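Local coordinates for epidermin decarboxylase (Staphylococcus epidermidis, PDB 1G63), which catalyses the FMN-dependent oxidative decarboxylation of the C-terminal cysteine residue of the epidermin precursor peptide, forming a carbon-carbon double bond, at residues B[136-148]-B[158-171]. Sequence-based numbering, arbitrary orientation.
Sequences NDVKVYSPDMNKS and NNITMPNIENVLNF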
# COMPACT_ATOMS: atom_id res chain seq x y z
N ASN B 136 7.93 25.47 40.44
CA ASN B 136 7.38 24.17 40.78
C ASN B 136 8.42 23.06 40.77
O ASN B 136 8.09 21.90 40.53
CB ASN B 136 6.23 23.82 39.84
CG ASN B 136 4.93 24.48 40.25
OD1 ASN B 136 4.31 24.07 41.24
ND2 ASN B 136 4.51 25.50 39.51
N ASP B 137 9.67 23.43 41.03
CA ASP B 137 10.78 22.49 41.12
C ASP B 137 11.27 21.82 39.85
O ASP B 137 11.92 20.78 39.91
CB ASP B 137 10.47 21.40 42.16
CG ASP B 137 10.79 21.85 43.57
OD1 ASP B 137 10.28 22.91 43.99
OD2 ASP B 137 11.55 21.13 44.25
N VAL B 138 10.96 22.40 38.71
CA VAL B 138 11.44 21.85 37.45
C VAL B 138 12.62 22.73 37.07
O VAL B 138 12.49 23.94 36.93
CB VAL B 138 10.35 21.89 36.36
CG1 VAL B 138 10.93 21.45 35.03
CG2 VAL B 138 9.20 20.99 36.76
N LYS B 139 13.79 22.12 36.94
CA LYS B 139 14.99 22.87 36.58
C LYS B 139 14.98 23.29 35.11
O LYS B 139 14.96 22.45 34.21
CB LYS B 139 16.25 22.06 36.89
CG LYS B 139 16.52 21.86 38.38
CD LYS B 139 15.55 20.86 39.00
CE LYS B 139 15.83 20.63 40.49
NZ LYS B 139 15.65 21.87 41.31
N VAL B 140 14.99 24.59 34.89
CA VAL B 140 15.01 25.14 33.54
C VAL B 140 16.26 25.99 33.39
O VAL B 140 16.39 27.03 34.01
CB VAL B 140 13.77 26.02 33.27
CG1 VAL B 140 13.79 26.51 31.84
CG2 VAL B 140 12.50 25.25 33.56
N TYR B 141 17.18 25.54 32.55
CA TYR B 141 18.43 26.24 32.32
C TYR B 141 18.27 27.54 31.52
O TYR B 141 17.42 27.64 30.63
CB TYR B 141 19.38 25.25 31.63
CG TYR B 141 20.71 25.77 31.19
CD1 TYR B 141 20.85 26.39 29.94
CD2 TYR B 141 21.84 25.59 31.98
CE1 TYR B 141 22.11 26.81 29.50
CE2 TYR B 141 23.09 26.01 31.54
CZ TYR B 141 23.22 26.62 30.30
OH TYR B 141 24.46 27.04 29.87
N SER B 142 19.06 28.56 31.84
CA SER B 142 18.97 29.82 31.10
C SER B 142 19.79 29.64 29.82
O SER B 142 21.01 29.48 29.88
CB SER B 142 19.54 30.98 31.91
OG SER B 142 18.71 31.29 33.00
N PRO B 143 19.12 29.66 28.66
CA PRO B 143 19.74 29.51 27.34
C PRO B 143 20.99 30.36 27.14
O PRO B 143 21.01 31.53 27.52
CB PRO B 143 18.63 29.93 26.38
CG PRO B 143 17.40 29.54 27.11
CD PRO B 143 17.69 29.97 28.53
N ASP B 144 22.01 29.78 26.54
CA ASP B 144 23.25 30.51 26.26
C ASP B 144 22.97 31.43 25.07
O ASP B 144 22.05 31.16 24.28
CB ASP B 144 24.39 29.53 25.94
CG ASP B 144 24.79 28.70 27.15
OD1 ASP B 144 25.14 29.30 28.18
OD2 ASP B 144 24.76 27.46 27.07
N MET B 145 23.74 32.50 24.96
CA MET B 145 23.56 33.46 23.88
C MET B 145 24.85 34.19 23.50
O MET B 145 25.55 34.74 24.35
CB MET B 145 22.50 34.50 24.28
CG MET B 145 21.21 33.90 24.82
SD MET B 145 19.91 35.11 24.97
CE MET B 145 20.22 35.76 26.61
N ASN B 146 25.17 34.19 22.21
CA ASN B 146 26.36 34.88 21.74
C ASN B 146 25.97 35.78 20.56
O ASN B 146 24.86 35.67 20.04
CB ASN B 146 27.45 33.88 21.33
CG ASN B 146 27.23 33.30 19.94
OD1 ASN B 146 26.21 32.67 19.66
ND2 ASN B 146 28.20 33.51 19.05
N LYS B 147 26.87 36.67 20.16
CA LYS B 147 26.61 37.57 19.05
C LYS B 147 27.15 36.96 17.77
O LYS B 147 28.35 36.98 17.51
CB LYS B 147 27.26 38.93 19.32
CG LYS B 147 26.89 39.48 20.68
CD LYS B 147 25.38 39.68 20.79
CE LYS B 147 24.90 39.60 22.24
NZ LYS B 147 25.49 40.65 23.10
N SER B 148 26.25 36.41 16.96
CA SER B 148 26.63 35.77 15.72
C SER B 148 26.23 36.58 14.51
O SER B 148 25.20 37.25 14.50
CB SER B 148 25.99 34.38 15.62
OG SER B 148 24.58 34.49 15.49
N ASN B 158 21.77 38.99 18.44
CA ASN B 158 21.88 38.16 19.63
C ASN B 158 21.16 36.87 19.25
O ASN B 158 20.10 36.91 18.64
CB ASN B 158 21.17 38.82 20.81
CG ASN B 158 21.49 38.15 22.14
OD1 ASN B 158 20.73 38.26 23.10
ND2 ASN B 158 22.62 37.46 22.19
N ASN B 159 21.74 35.73 19.62
CA ASN B 159 21.15 34.43 19.30
C ASN B 159 21.38 33.43 20.42
O ASN B 159 22.45 33.43 21.04
CB ASN B 159 21.78 33.90 18.00
CG ASN B 159 21.19 34.56 16.75
OD1 ASN B 159 21.92 34.90 15.81
ND2 ASN B 159 19.87 34.72 16.73
N ILE B 160 20.39 32.58 20.71
CA ILE B 160 20.58 31.58 21.76
C ILE B 160 21.40 30.45 21.13
O ILE B 160 21.32 30.19 19.93
CB ILE B 160 19.21 31.04 22.34
CG1 ILE B 160 18.72 29.85 21.55
CG2 ILE B 160 18.15 32.14 22.37
CD1 ILE B 160 19.06 28.54 22.17
N THR B 161 22.22 29.79 21.94
CA THR B 161 23.05 28.71 21.44
C THR B 161 22.91 27.44 22.27
O THR B 161 22.33 27.46 23.35
CB THR B 161 24.54 29.10 21.43
OG1 THR B 161 24.97 29.38 22.77
CG2 THR B 161 24.77 30.32 20.57
N MET B 162 23.45 26.35 21.76
CA MET B 162 23.40 25.08 22.47
C MET B 162 24.36 25.08 23.67
O MET B 162 25.45 25.67 23.62
CB MET B 162 23.73 23.93 21.51
CG MET B 162 22.59 23.57 20.53
SD MET B 162 21.23 22.57 21.24
CE MET B 162 20.46 23.74 22.14
N PRO B 163 23.97 24.42 24.77
CA PRO B 163 24.79 24.33 25.98
C PRO B 163 26.05 23.48 25.78
O PRO B 163 26.00 22.42 25.16
CB PRO B 163 23.85 23.68 27.00
CG PRO B 163 22.48 23.79 26.39
CD PRO B 163 22.72 23.65 24.93
N ASN B 164 27.17 23.95 26.32
CA ASN B 164 28.43 23.21 26.27
C ASN B 164 28.20 22.00 27.19
O ASN B 164 27.38 22.07 28.11
CB ASN B 164 29.56 24.12 26.79
CG ASN B 164 30.87 23.38 26.98
OD1 ASN B 164 31.05 22.66 27.97
ND2 ASN B 164 31.79 23.55 26.04
N ILE B 165 28.89 20.89 26.94
CA ILE B 165 28.69 19.69 27.77
C ILE B 165 29.04 19.93 29.24
O ILE B 165 28.52 19.27 30.14
CB ILE B 165 29.48 18.49 27.20
CG1 ILE B 165 28.74 17.19 27.52
CG2 ILE B 165 30.89 18.47 27.75
CD1 ILE B 165 28.72 16.79 28.97
N GLU B 166 29.92 20.90 29.48
CA GLU B 166 30.32 21.26 30.83
C GLU B 166 29.13 21.98 31.48
O GLU B 166 28.89 21.87 32.68
CB GLU B 166 31.54 22.19 30.78
CG GLU B 166 31.89 22.86 32.09
CD GLU B 166 32.45 24.27 31.89
OE1 GLU B 166 32.69 24.97 32.90
OE2 GLU B 166 32.65 24.69 30.72
N ASN B 167 28.40 22.73 30.66
CA ASN B 167 27.23 23.47 31.11
C ASN B 167 26.10 22.53 31.59
O ASN B 167 25.54 22.74 32.66
CB ASN B 167 26.69 24.36 29.98
CG ASN B 167 27.59 25.58 29.71
OD1 ASN B 167 27.44 26.25 28.68
ND2 ASN B 167 28.50 25.87 30.63
N VAL B 168 25.77 21.50 30.81
CA VAL B 168 24.70 20.61 31.24
C VAL B 168 25.14 19.73 32.41
O VAL B 168 24.32 19.30 33.22
CB VAL B 168 24.13 19.73 30.07
CG1 VAL B 168 24.22 20.48 28.77
CG2 VAL B 168 24.83 18.41 29.98
N LEU B 169 26.44 19.48 32.52
CA LEU B 169 26.96 18.67 33.62
C LEU B 169 26.80 19.44 34.92
O LEU B 169 26.38 18.89 35.93
CB LEU B 169 28.43 18.34 33.38
CG LEU B 169 28.78 16.92 32.94
CD1 LEU B 169 27.65 16.31 32.15
CD2 LEU B 169 30.07 16.95 32.13
N ASN B 170 27.12 20.73 34.89
CA ASN B 170 27.03 21.57 36.07
C ASN B 170 25.58 21.87 36.48
O ASN B 170 25.27 21.94 37.67
CB ASN B 170 27.75 22.90 35.83
CG ASN B 170 27.77 23.79 37.07
OD1 ASN B 170 28.46 23.50 38.05
ND2 ASN B 170 27.01 24.88 37.04
N PHE B 171 24.71 22.05 35.49
CA PHE B 171 23.31 22.35 35.74
C PHE B 171 22.59 21.13 36.29
O PHE B 171 21.68 21.25 37.10
CB PHE B 171 22.62 22.80 34.46
CG PHE B 171 21.22 23.30 34.66
CD1 PHE B 171 20.98 24.53 35.27
CD2 PHE B 171 20.13 22.53 34.26
CE1 PHE B 171 19.68 24.99 35.47
CE2 PHE B 171 18.82 22.99 34.46
CZ PHE B 171 18.59 24.22 35.07
O HOH W 1 22.04 26.89 25.88
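Tyr141 and Phe171 both carry CG anti to the backbone N (chi1 175° and -173°), and these two extended side chains meet as a T-shaped pair. The edge of the tyrosine ring points at the phenylalanine face, with planes at 89° and centroids 5.2 Å apart. Tyr141 CB completes the fit as a CH-pi contact, 3.6 Å from the centroid of the Phe171 ring and almost on its normal, while Lys139 CB lies near CE2 and CZ of the same ring. Further along, Pro163 and Asn167 approach the tyrosine ring obliquely, and its OH lies 2.9 Å from Asp144 OD1 and 2.8 Å from Asp144 OD2, close to both carboxylate oxygens.

Helix 165-172 is thus laid against strand 139-140, an edge strand of the chain's parallel sheet in this Rossmann-like fold, where Tyr141 also meets Phe113 of the adjoining strand. The chain then leaves the sheet as an antiparallel beta hairpin, strands 144-149 and 156-161. Asn146 and Asn159 form a hydrogen-bonded pair, each N 3.1 Å from the other's O, and Met145 faces Ile160 in the neighbouring non-hydrogen-bonded pair, with Met145 CG 4.3 Å from Ile160 CB. Where the hairpin meets the body, one water bridges both strands: it accepts from Asp144 N and donates to Asp144 OD2 and to Thr161 O (2.6 Å). The return strand leads through Pro163 to a capping box of Asn164 and Asn167 at the helix start; there Asn167 OD1 takes a weak bond from Asn164 N.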